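Local coordinates for endo-1,4-b-d-mannanase (Trichoderma reesei, PDB 1QNR), which hydrolyses the beta-1,4-mannosidic bonds of mannan chains, as expected of a family 5 endo-beta-mannanase with a TIM-barrel catalytic domain, at residues 54-59 / 166-171; 108-113 / 146-151; 25-30 / 115-120; 139-144 / 181-186. All blocks are in the same frame, centred on the assembly; numbering follows the deposited sequence. Where two conformers were deposited one is given.

Contact 1 (54-59 / 166-171). With BMA (beta-D-mannopyranose), chain B; BMA (beta-D-mannopyranose), chain C.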
# COMPACT_ATOMS: atom_id res chain seq x y z
N ARG A 54 0.29 5.49 -3.29
CA ARG A 54 0.45 4.70 -2.03
C ARG A 54 1.68 5.25 -1.30
O ARG A 54 2.79 5.30 -1.88
CB ARG A 54 0.50 3.22 -2.39
CG ARG A 54 0.59 2.32 -1.11
CD ARG A 54 0.11 0.90 -1.50
NE ARG A 54 0.36 -0.11 -0.43
CZ ARG A 54 1.48 -0.87 -0.35
NH1 ARG A 54 2.49 -0.68 -1.22
NH2 ARG A 54 1.50 -1.83 0.58
N VAL A 55 1.51 5.69 -0.03
CA VAL A 55 2.64 6.35 0.76
C VAL A 55 2.74 5.62 2.09
O VAL A 55 1.71 5.12 2.61
CB VAL A 55 2.35 7.87 0.93
CG1 VAL A 55 2.19 8.55 -0.45
CG2 VAL A 55 1.13 8.18 1.81
N TRP A 56 3.94 5.62 2.72
CA TRP A 56 4.00 4.95 4.08
C TRP A 56 3.31 5.81 5.14
O TRP A 56 3.53 7.02 5.29
CB TRP A 56 5.45 4.68 4.49
CG TRP A 56 6.11 3.49 3.80
CD1 TRP A 56 7.43 3.17 4.04
CD2 TRP A 56 5.58 2.48 2.90
NE1 TRP A 56 7.73 1.99 3.38
CE2 TRP A 56 6.64 1.57 2.66
CE3 TRP A 56 4.32 2.29 2.27
CZ2 TRP A 56 6.50 0.41 1.85
CZ3 TRP A 56 4.22 1.13 1.44
CH2 TRP A 56 5.29 0.19 1.20
N GLY A 57 2.51 5.14 6.01
CA GLY A 57 1.90 5.84 7.17
C GLY A 57 2.60 5.52 8.47
O GLY A 57 2.01 5.82 9.56
N PHE A 58 3.84 5.03 8.41
CA PHE A 58 4.64 4.64 9.55
C PHE A 58 6.10 5.06 9.36
O PHE A 58 6.58 5.25 8.25
CB PHE A 58 4.62 3.06 9.72
CG PHE A 58 5.02 2.29 8.45
CD1 PHE A 58 6.40 2.09 8.15
CD2 PHE A 58 4.07 1.82 7.56
CE1 PHE A 58 6.75 1.43 6.98
CE2 PHE A 58 4.42 1.12 6.39
CZ PHE A 58 5.77 0.94 6.10
N ASN A 59 6.76 5.21 10.55
CA ASN A 59 8.23 5.39 10.58
C ASN A 59 8.60 5.17 12.06
O ASN A 59 8.55 6.05 12.94
CB ASN A 59 8.62 6.81 10.06
CG ASN A 59 10.12 6.94 9.86
OD1 ASN A 59 10.90 6.36 10.62
ND2 ASN A 59 10.61 7.70 8.86
N LEU A 166 -4.07 -2.13 6.58
CA LEU A 166 -3.59 -2.63 7.88
C LEU A 166 -2.08 -2.71 7.91
O LEU A 166 -1.49 -2.35 8.98
CB LEU A 166 -4.28 -3.97 8.20
CG LEU A 166 -5.82 -4.00 8.18
CD1 LEU A 166 -6.30 -5.31 8.89
CD2 LEU A 166 -6.45 -2.76 8.80
N GLY A 167 -1.38 -3.16 6.85
CA GLY A 167 0.09 -3.13 6.90
C GLY A 167 0.61 -3.31 5.48
O GLY A 167 -0.12 -3.62 4.52
N ASN A 168 1.94 -3.10 5.36
CA ASN A 168 2.61 -3.45 4.10
C ASN A 168 3.03 -4.93 4.13
O ASN A 168 3.96 -5.28 4.89
CB ASN A 168 3.84 -2.60 3.87
CG ASN A 168 4.57 -2.98 2.56
OD1 ASN A 168 3.96 -3.05 1.47
ND2 ASN A 168 5.86 -3.25 2.69
N GLU A 169 2.40 -5.77 3.29
CA GLU A 169 2.82 -7.19 3.08
C GLU A 169 2.78 -8.01 4.35
O GLU A 169 3.73 -8.79 4.60
CB GLU A 169 4.23 -7.32 2.39
CG GLU A 169 4.21 -6.47 1.09
CD GLU A 169 5.41 -6.70 0.22
OE1 GLU A 169 6.50 -7.10 0.68
OE2 GLU A 169 5.29 -6.36 -0.98
N PRO A 170 1.75 -7.98 5.21
CA PRO A 170 1.72 -8.82 6.41
C PRO A 170 1.92 -10.30 6.05
O PRO A 170 1.26 -10.81 5.12
CB PRO A 170 0.32 -8.59 7.00
CG PRO A 170 -0.48 -7.99 5.89
CD PRO A 170 0.48 -7.19 5.03
N ARG A 171 2.79 -10.98 6.81
CA ARG A 171 3.00 -12.43 6.69
C ARG A 171 3.06 -13.02 8.08
O ARG A 171 3.37 -12.32 9.07
CB ARG A 171 4.31 -12.81 5.97
CG ARG A 171 4.41 -12.32 4.49
CD ARG A 171 5.76 -12.87 3.98
NE ARG A 171 5.95 -12.56 2.56
CZ ARG A 171 6.95 -13.08 1.81
NH1 ARG A 171 7.84 -13.91 2.38
NH2 ARG A 171 7.02 -12.70 0.54
C1 BMA B . 10.73 -10.26 0.53
C2 BMA B . 11.60 -9.06 0.96
C3 BMA B . 10.76 -7.78 1.01
C4 BMA B . 9.95 -7.63 -0.27
C5 BMA B . 9.16 -8.88 -0.65
C6 BMA B . 8.63 -8.82 -2.13
O2 BMA B . 12.67 -8.86 0.03
O3 BMA B . 11.51 -6.63 1.26
O4 BMA B . 9.08 -6.50 -0.09
O5 BMA B . 10.12 -10.01 -0.77
O6 BMA B . 7.82 -9.99 -2.16
C1 BMA C . 11.36 -15.48 -0.22
C2 BMA C . 10.28 -14.63 -0.92
C3 BMA C . 10.68 -13.14 -1.00
C4 BMA C . 11.07 -12.64 0.40
C5 BMA C . 12.15 -13.56 1.03
C6 BMA C . 12.76 -13.10 2.33
O1 BMA C . 10.87 -16.82 -0.06
O2 BMA C . 9.03 -14.76 -0.22
O3 BMA C . 9.49 -12.43 -1.43
O4 BMA C . 11.62 -11.34 0.39
O5 BMA C . 11.54 -14.90 1.12
O6 BMA C . 12.00 -13.30 3.52
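Arg54 and Asn168 are joined by a hydrogen bond, the one bond between 54-59 and 166-171. Arg54 NH2 donates to Asn168 OD1 at 2.9 Å, with an N-H...O angle of 156°. The two side chains meet at about a right angle, and the donor is tilted 17° from the carbonyl plane of the amide. Asn168 CG lies anti to its own backbone N (chi1 179°), which carries the amide toward the arginine. The guanidinium has stronger partners outside the segments: Glu165 first, with Glu275 and Glu276 also salt-bridged to it.

The van der Waals contacts involve Trp56. The far end of its indole lies against the same amide, with Trp56 CH2 3.5 Å from Asn168 OD1. The indole is turned obliquely to the amide. Within 54-59, Trp56 CZ3 lies above one face of the Arg54 guanidinium, toward its rim.

Both segments are at the C-terminal ends of barrel strands, where family 5 enzymes have their active site. Asn168 and Glu169 match the Asn-Glu pair that the clan carries after its fourth strand. There the glutamate is the acid/base, so Glu169 probably has that role here.

Of the two segments, 166-171 makes the sugar contacts. In one of its two deposited conformers, Glu169 OE1 accepts from O4 of the chain B mannose at 2.8 Å. Arg171 NH1 and NH2 both donate to O2 of the chain C mannose, each at 3.0 Å. Arg171 NH2 also reaches O3 of that sugar at 3.2 Å and forms a salt bridge with Glu205.

Contact 2 (108-113 / 146-151)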
# COMPACT_ATOMS: atom_id res chain seq x y z
N ILE A 108 -2.83 4.34 2.61
CA ILE A 108 -1.88 4.53 3.71
C ILE A 108 -1.84 3.34 4.68
O ILE A 108 -2.79 3.12 5.47
CB ILE A 108 -2.25 5.83 4.52
CG1 ILE A 108 -2.31 7.07 3.60
CG2 ILE A 108 -1.21 6.05 5.65
CD1 ILE A 108 -2.63 8.39 4.31
N PRO A 109 -0.77 2.53 4.61
CA PRO A 109 -0.59 1.41 5.57
C PRO A 109 0.01 1.89 6.89
O PRO A 109 0.83 2.81 6.95
CB PRO A 109 0.40 0.42 4.82
CG PRO A 109 1.20 1.40 3.96
CD PRO A 109 0.21 2.46 3.49
N PHE A 110 -0.36 1.18 8.01
CA PHE A 110 0.02 1.57 9.36
C PHE A 110 1.28 0.94 9.95
O PHE A 110 1.77 1.52 10.94
CB PHE A 110 -1.16 1.29 10.36
CG PHE A 110 -2.48 1.92 10.00
CD1 PHE A 110 -2.61 3.31 9.93
CD2 PHE A 110 -3.60 1.11 9.76
CE1 PHE A 110 -3.84 3.89 9.64
CE2 PHE A 110 -4.83 1.71 9.45
CZ PHE A 110 -4.97 3.10 9.40
N VAL A 111 1.75 -0.16 9.38
CA VAL A 111 2.97 -0.85 9.90
C VAL A 111 3.59 -1.60 8.70
O VAL A 111 2.89 -1.97 7.74
CB VAL A 111 2.63 -1.82 11.06
CG1 VAL A 111 1.76 -2.99 10.60
CG2 VAL A 111 3.89 -2.30 11.81
N ASN A 112 4.90 -1.86 8.81
CA ASN A 112 5.59 -2.70 7.79
C ASN A 112 5.78 -4.14 8.33
O ASN A 112 6.19 -4.29 9.50
CB ASN A 112 6.98 -2.11 7.52
CG ASN A 112 7.53 -2.54 6.14
OD1 ASN A 112 6.97 -3.37 5.41
ND2 ASN A 112 8.63 -1.91 5.73
N ASN A 113 5.54 -5.15 7.45
CA ASN A 113 5.93 -6.51 7.86
C ASN A 113 7.46 -6.56 7.99
O ASN A 113 8.01 -7.22 8.90
CB ASN A 113 5.49 -7.52 6.78
CG ASN A 113 5.76 -8.96 7.21
OD1 ASN A 113 5.05 -9.46 8.10
ND2 ASN A 113 6.70 -9.67 6.59
N LYS A 146 -3.05 2.17 19.34
CA LYS A 146 -2.95 3.60 19.72
C LYS A 146 -2.37 4.38 18.54
O LYS A 146 -2.82 5.52 18.26
CB LYS A 146 -2.02 3.77 20.94
CG LYS A 146 -2.61 3.40 22.29
CD LYS A 146 -1.62 3.78 23.42
CE LYS A 146 -1.49 5.26 23.59
NZ LYS A 146 -1.03 5.67 24.96
N TYR A 147 -1.42 3.79 17.79
CA TYR A 147 -0.87 4.50 16.59
C TYR A 147 -1.87 4.57 15.47
O TYR A 147 -2.04 5.66 14.88
CB TYR A 147 0.44 3.72 16.14
CG TYR A 147 1.09 4.49 14.99
CD1 TYR A 147 1.70 5.74 15.27
CD2 TYR A 147 1.06 4.02 13.69
CE1 TYR A 147 2.25 6.50 14.25
CE2 TYR A 147 1.62 4.79 12.65
CZ TYR A 147 2.14 6.02 12.94
OH TYR A 147 2.68 6.83 11.89
N VAL A 148 -2.62 3.53 15.18
CA VAL A 148 -3.75 3.57 14.23
C VAL A 148 -4.68 4.73 14.60
O VAL A 148 -5.12 5.51 13.71
CB VAL A 148 -4.50 2.22 14.19
CG1 VAL A 148 -5.80 2.32 13.38
CG2 VAL A 148 -3.63 1.11 13.59
N GLN A 149 -5.10 4.79 15.89
CA GLN A 149 -6.00 5.94 16.21
C GLN A 149 -5.36 7.29 15.95
O GLN A 149 -6.11 8.23 15.50
CB GLN A 149 -6.47 5.78 17.70
CG GLN A 149 -7.55 6.80 18.07
CD GLN A 149 -7.16 8.19 18.46
OE1 GLN A 149 -6.04 8.52 18.88
NE2 GLN A 149 -8.11 9.14 18.40
N ALA A 150 -4.08 7.42 16.27
CA ALA A 150 -3.43 8.75 16.06
C ALA A 150 -3.37 9.11 14.59
O ALA A 150 -3.48 10.32 14.28
CB ALA A 150 -2.02 8.69 16.65
N VAL A 151 -3.22 8.12 13.67
CA VAL A 151 -3.19 8.50 12.25
C VAL A 151 -4.58 8.69 11.68
O VAL A 151 -4.91 9.76 11.09
CB VAL A 151 -2.45 7.39 11.43
CG1 VAL A 151 -2.53 7.66 9.90
CG2 VAL A 151 -0.95 7.33 11.87
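Phe110 follows strand 105-109 of the TIM barrel and packs on helix 138-155. That helix lies in the right-handed beta-alpha-beta crossover from strand 105-109 to its parallel neighbour 161-165. The phenyl ring is held at one face and one edge by two valines on the helix.

Val148 covers the face. Its CG2 is 4.1 Å from the ring centroid and 25° off the ring normal, a CH-pi contact. The same methyl is 3.8 Å from Phe110 CD2, so it sits toward the rim. The other Val148 methyl, CG1, reaches Phe110 CE2 and CZ at 4.1 Å each. Val151 takes the edge: its CG1 lies in the ring plane, 4.0 Å from Phe110 CE1. Val151 CG1 is anti to the backbone N (chi1 174°), which aims it at the phenyl rim.

Tyr147 adds a smaller contact. Its CE2 is 3.7 Å from the carbonyl oxygen Phe110 O. Its hydroxyl is hydrogen-bonded to Gly57 O, on the loop after strand 52-54. Val191 of helix 178-194 also touches Phe110 and Val148.

No hydrogen bond crosses between the two segments. Their hold on each other is therefore mainly apolar and depends on the fit of the valine methyls to the buried ring.

Contact 3 (25-30 / 115-120)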
# COMPACT_ATOMS: atom_id res chain seq x y z
N ASN A 25 3.19 3.75 -6.56
CA ASN A 25 3.72 3.72 -5.20
C ASN A 25 4.79 4.79 -5.02
O ASN A 25 5.67 4.96 -5.90
CB ASN A 25 4.43 2.34 -4.90
CG ASN A 25 3.37 1.27 -4.69
OD1 ASN A 25 2.85 1.02 -3.57
ND2 ASN A 25 2.95 0.57 -5.77
N CYS A 26 4.68 5.57 -3.93
CA CYS A 26 5.68 6.59 -3.56
C CYS A 26 5.88 6.57 -2.07
O CYS A 26 5.43 7.45 -1.30
CB CYS A 26 5.21 7.97 -4.06
SG CYS A 26 6.55 9.25 -3.75
N TYR A 27 6.53 5.49 -1.54
CA TYR A 27 6.63 5.33 -0.08
C TYR A 27 7.29 6.54 0.55
O TYR A 27 6.89 6.95 1.67
CB TYR A 27 7.36 4.00 0.34
CG TYR A 27 8.88 4.06 0.24
CD1 TYR A 27 9.64 4.58 1.31
CD2 TYR A 27 9.53 3.60 -0.89
CE1 TYR A 27 11.03 4.67 1.17
CE2 TYR A 27 10.92 3.66 -1.03
CZ TYR A 27 11.63 4.19 0.04
OH TYR A 27 13.04 4.26 -0.07
N TRP A 28 8.27 7.07 -0.19
CA TRP A 28 9.22 8.06 0.34
C TRP A 28 8.64 9.47 0.33
O TRP A 28 9.16 10.40 1.00
CB TRP A 28 10.52 7.97 -0.53
CG TRP A 28 10.29 7.98 -2.03
CD1 TRP A 28 10.28 6.88 -2.84
CD2 TRP A 28 10.05 9.13 -2.92
NE1 TRP A 28 9.99 7.27 -4.18
CE2 TRP A 28 9.86 8.64 -4.22
CE3 TRP A 28 9.95 10.54 -2.71
CZ2 TRP A 28 9.66 9.45 -5.37
CZ3 TRP A 28 9.69 11.34 -3.85
CH2 TRP A 28 9.54 10.78 -5.13
N CYS A 29 7.47 9.64 -0.32
CA CYS A 29 6.83 10.95 -0.33
C CYS A 29 6.49 11.44 1.09
O CYS A 29 6.59 12.62 1.49
CB CYS A 29 5.50 10.79 -1.17
SG CYS A 29 5.69 10.93 -3.04
N SER A 30 6.15 10.44 1.98
CA SER A 30 5.79 10.77 3.38
C SER A 30 6.92 11.32 4.23
O SER A 30 6.62 11.83 5.33
CB SER A 30 5.39 9.41 4.13
OG SER A 30 4.28 8.89 3.37
N SER A 115 11.62 -4.92 8.09
CA SER A 115 12.29 -4.04 9.06
C SER A 115 12.66 -2.65 8.57
O SER A 115 13.13 -1.81 9.32
CB SER A 115 13.54 -4.80 9.65
OG SER A 115 12.99 -5.93 10.31
N ASP A 116 12.32 -2.35 7.28
CA ASP A 116 12.55 -1.03 6.77
C ASP A 116 11.65 -0.01 7.49
O ASP A 116 10.41 -0.22 7.47
CB ASP A 116 12.34 -0.96 5.23
CG ASP A 116 13.11 -2.12 4.54
OD1 ASP A 116 14.36 -2.13 4.54
OD2 ASP A 116 12.49 -3.07 4.03
N TYR A 117 12.18 1.10 8.02
CA TYR A 117 11.39 2.07 8.78
C TYR A 117 10.74 1.38 9.99
O TYR A 117 9.62 1.74 10.42
CB TYR A 117 10.44 2.88 7.88
CG TYR A 117 11.18 3.54 6.75
CD1 TYR A 117 11.93 4.70 6.97
CD2 TYR A 117 11.24 2.98 5.48
CE1 TYR A 117 12.71 5.31 5.98
CE2 TYR A 117 12.03 3.56 4.46
CZ TYR A 117 12.73 4.69 4.75
OH TYR A 117 13.46 5.30 3.68
N GLY A 118 11.51 0.45 10.61
CA GLY A 118 11.16 -0.18 11.90
C GLY A 118 10.43 -1.49 11.77
O GLY A 118 10.96 -2.58 12.04
N GLY A 119 9.15 -1.45 11.38
CA GLY A 119 8.36 -2.64 11.11
C GLY A 119 7.97 -3.38 12.39
O GLY A 119 8.23 -2.97 13.55
N ILE A 120 7.45 -4.62 12.17
CA ILE A 120 7.12 -5.59 13.22
C ILE A 120 8.39 -5.74 14.10
O ILE A 120 8.25 -5.86 15.34
CB ILE A 120 6.65 -6.94 12.63
CG1 ILE A 120 5.18 -6.73 12.17
CG2 ILE A 120 6.77 -8.08 13.69
CD1 ILE A 120 4.52 -7.94 11.48
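Tyr27 and Tyr117 bring together two loops at the surface of the barrel's C-terminal end. In segment 25-30, Asn25 comes first, at the end of strand 21-25. Its OD1 accepts from Arg54 NH1, which ties the start of the loop to the barrel interior. Cys26 forms a disulfide with Cys29 (SG to SG 2.0 Å) that closes a tight loop around the next two residues.

Tyr27 makes the contact. Its CG stands between the backbone N and the carbonyl carbon (chi1 79°), and its ring extends toward Tyr117. Tyr27 CE1 is 3.5 Å from Tyr117 OH, which lies at the ring edge and near its plane, and 3.6 Å from Tyr117 CE2. The ring planes are 47° apart, so the pair is oblique. Tyr27 OH is hydrogen-bonded to Asn319 ND2.

Trp28 turns its ring over the disulfide, with Cys26 SG above the ring centre. Ser30 OG is bonded to Trp56 O.

On the other side, Tyr117 is at the third position of a type II turn, Ser115 to Gly118, with positive phi. A serine in place of Tyr117 would probably leave the CE1 edge of Tyr27 without its aromatic neighbour and open a gap between the loops. Tyr27 OH and Tyr117 OH are 3.9 Å apart and no hydrogen bond links the segments. The contact therefore rests on van der Waals touches of Tyr27 CE1 with Tyr117 OH and CE2, and is small.

Contact 4 (139-144 / 181-186)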
# COMPACT_ATOMS: atom_id res chain seq x y z
N ALA A 139 0.85 -6.21 24.60
CA ALA A 139 1.47 -4.87 24.66
C ALA A 139 1.74 -4.35 23.25
O ALA A 139 1.54 -3.14 23.00
CB ALA A 139 2.76 -4.97 25.46
N ALA A 140 2.19 -5.21 22.33
CA ALA A 140 2.47 -4.70 20.94
C ALA A 140 1.17 -4.29 20.27
O ALA A 140 1.16 -3.20 19.60
CB ALA A 140 3.17 -5.80 20.12
N GLN A 141 0.10 -5.09 20.39
CA GLN A 141 -1.16 -4.73 19.70
C GLN A 141 -1.81 -3.50 20.35
O GLN A 141 -2.43 -2.72 19.62
CB GLN A 141 -2.12 -5.95 19.72
CG GLN A 141 -1.67 -7.09 18.79
CD GLN A 141 -1.49 -6.62 17.34
OE1 GLN A 141 -2.39 -6.00 16.75
NE2 GLN A 141 -0.29 -6.92 16.79
N THR A 142 -1.66 -3.32 21.70
CA THR A 142 -2.20 -2.14 22.34
C THR A 142 -1.53 -0.87 21.82
O THR A 142 -2.20 0.14 21.46
CB THR A 142 -2.01 -2.23 23.88
OG1 THR A 142 -2.87 -3.33 24.28
CG2 THR A 142 -2.52 -0.97 24.59
N GLN A 143 -0.20 -0.86 21.64
CA GLN A 143 0.49 0.29 21.05
C GLN A 143 0.20 0.45 19.56
O GLN A 143 -0.05 1.62 19.13
CB GLN A 143 2.01 0.24 21.34
CG GLN A 143 2.72 1.52 20.94
CD GLN A 143 2.28 2.77 21.67
OE1 GLN A 143 1.92 2.71 22.87
NE2 GLN A 143 2.28 3.96 21.04
N TYR A 144 0.16 -0.61 18.77
CA TYR A 144 -0.23 -0.53 17.34
C TYR A 144 -1.60 0.13 17.21
O TYR A 144 -1.79 1.02 16.32
CB TYR A 144 -0.20 -1.92 16.70
CG TYR A 144 -0.82 -2.04 15.32
CD1 TYR A 144 -0.17 -1.56 14.15
CD2 TYR A 144 -2.05 -2.70 15.15
CE1 TYR A 144 -0.78 -1.67 12.90
CE2 TYR A 144 -2.64 -2.86 13.89
CZ TYR A 144 -2.01 -2.30 12.77
OH TYR A 144 -2.66 -2.49 11.55
N VAL A 181 -6.27 -14.16 9.68
CA VAL A 181 -7.73 -13.90 9.51
C VAL A 181 -8.28 -13.24 10.77
O VAL A 181 -9.02 -12.24 10.67
CB VAL A 181 -8.48 -15.20 9.18
CG1 VAL A 181 -9.98 -14.92 9.19
CG2 VAL A 181 -8.10 -15.77 7.79
N GLN A 182 -7.99 -13.77 11.96
CA GLN A 182 -8.56 -13.20 13.19
C GLN A 182 -8.00 -11.83 13.51
O GLN A 182 -8.79 -10.93 13.90
CB GLN A 182 -8.41 -14.14 14.44
CG GLN A 182 -9.11 -15.51 14.29
CD GLN A 182 -10.54 -15.41 13.81
OE1 GLN A 182 -11.36 -14.56 14.31
NE2 GLN A 182 -10.95 -16.15 12.77
N TRP A 183 -6.71 -11.59 13.27
CA TRP A 183 -6.14 -10.24 13.53
C TRP A 183 -6.73 -9.23 12.52
O TRP A 183 -7.18 -8.13 12.95
CB TRP A 183 -4.62 -10.37 13.32
CG TRP A 183 -3.89 -9.04 13.35
CD1 TRP A 183 -3.50 -8.34 14.49
CD2 TRP A 183 -3.43 -8.26 12.22
NE1 TRP A 183 -2.91 -7.14 14.14
CE2 TRP A 183 -2.86 -7.09 12.74
CE3 TRP A 183 -3.51 -8.46 10.83
CZ2 TRP A 183 -2.29 -6.15 11.89
CZ3 TRP A 183 -2.94 -7.48 9.99
CH2 TRP A 183 -2.35 -6.31 10.53
N ALA A 184 -6.80 -9.58 11.23
CA ALA A 184 -7.34 -8.62 10.27
C ALA A 184 -8.81 -8.32 10.48
O ALA A 184 -9.27 -7.17 10.29
CB ALA A 184 -7.12 -9.14 8.83
N THR A 185 -9.57 -9.35 10.95
CA THR A 185 -10.99 -9.12 11.27
C THR A 185 -11.09 -8.12 12.41
O THR A 185 -11.88 -7.08 12.30
CB THR A 185 -11.63 -10.49 11.66
OG1 THR A 185 -11.64 -11.36 10.55
CG2 THR A 185 -13.08 -10.31 12.15
N SER A 186 -10.41 -8.31 13.52
CA SER A 186 -10.49 -7.39 14.67
C SER A 186 -9.96 -6.00 14.37
O SER A 186 -10.61 -4.96 14.74
CB SER A 186 -9.69 -7.99 15.86
OG SER A 186 -9.93 -7.14 16.98
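Trp183 is the most deeply engaged residue where helix 178-194 meets helix 138-155, two outer helices of the TIM barrel. Its side chain bridges the two helices, with CG anti to its backbone N. Its indole meets Gln141 with the pyrrole end and Tyr144 with the benzene end.

Trp183 NE1 donates to Gln141 OE1 at 2.9 Å, with an N-H...O angle of 142°. The oxygen lies in the indole plane, but the donor stands 45° out of the amide's carbonyl plane. The amide and indole planes are 86° apart. Gln141 NE2 is bonded to Trp134 O, so the amide is held at both ends.

Tyr144 OH is 3.7 Å from Trp183 CZ2, and Tyr144 CE2 is 3.9 Å from the same atom. The two rings are oblique to each other. The tyrosine hydroxyl is hydrogen-bonded to Leu166 O. Replacing Trp183 by a leucine would probably leave Gln141 OE1 without its indole donor and open a gap beside the tyrosine ring.

The buried indole thus has its N-H satisfied at one end and aromatic packing at the other. The N-H bond and the surrounding aromatic rings, Tyr135 and Trp134 among them, are together likely to limit rotation of the indole.

In the fold
From the N terminus, segments 25-30, 54-59 and 108-113 run off the ends of strands 21-25, 52-54 and 105-109; they open contacts 3, 1 and 2. Contact 3 closes first, at 115-120, the turn leading into helix 119-127. Contact 4 then opens on helix 138-155. Contact 2 closes on that helix, contact 1 after strand 161-165, and contact 4 on helix 178-194. Contact 2 is nested inside contact 1. Contacts 3 and 4 each cross contacts 1 and 2 but are in series with each other, their centres about 20 Å apart. Contacts 1 and 3 join strand-end loops, contact 2 a strand end to helix 138-155, and contact 4 helices 138-155 and 178-194.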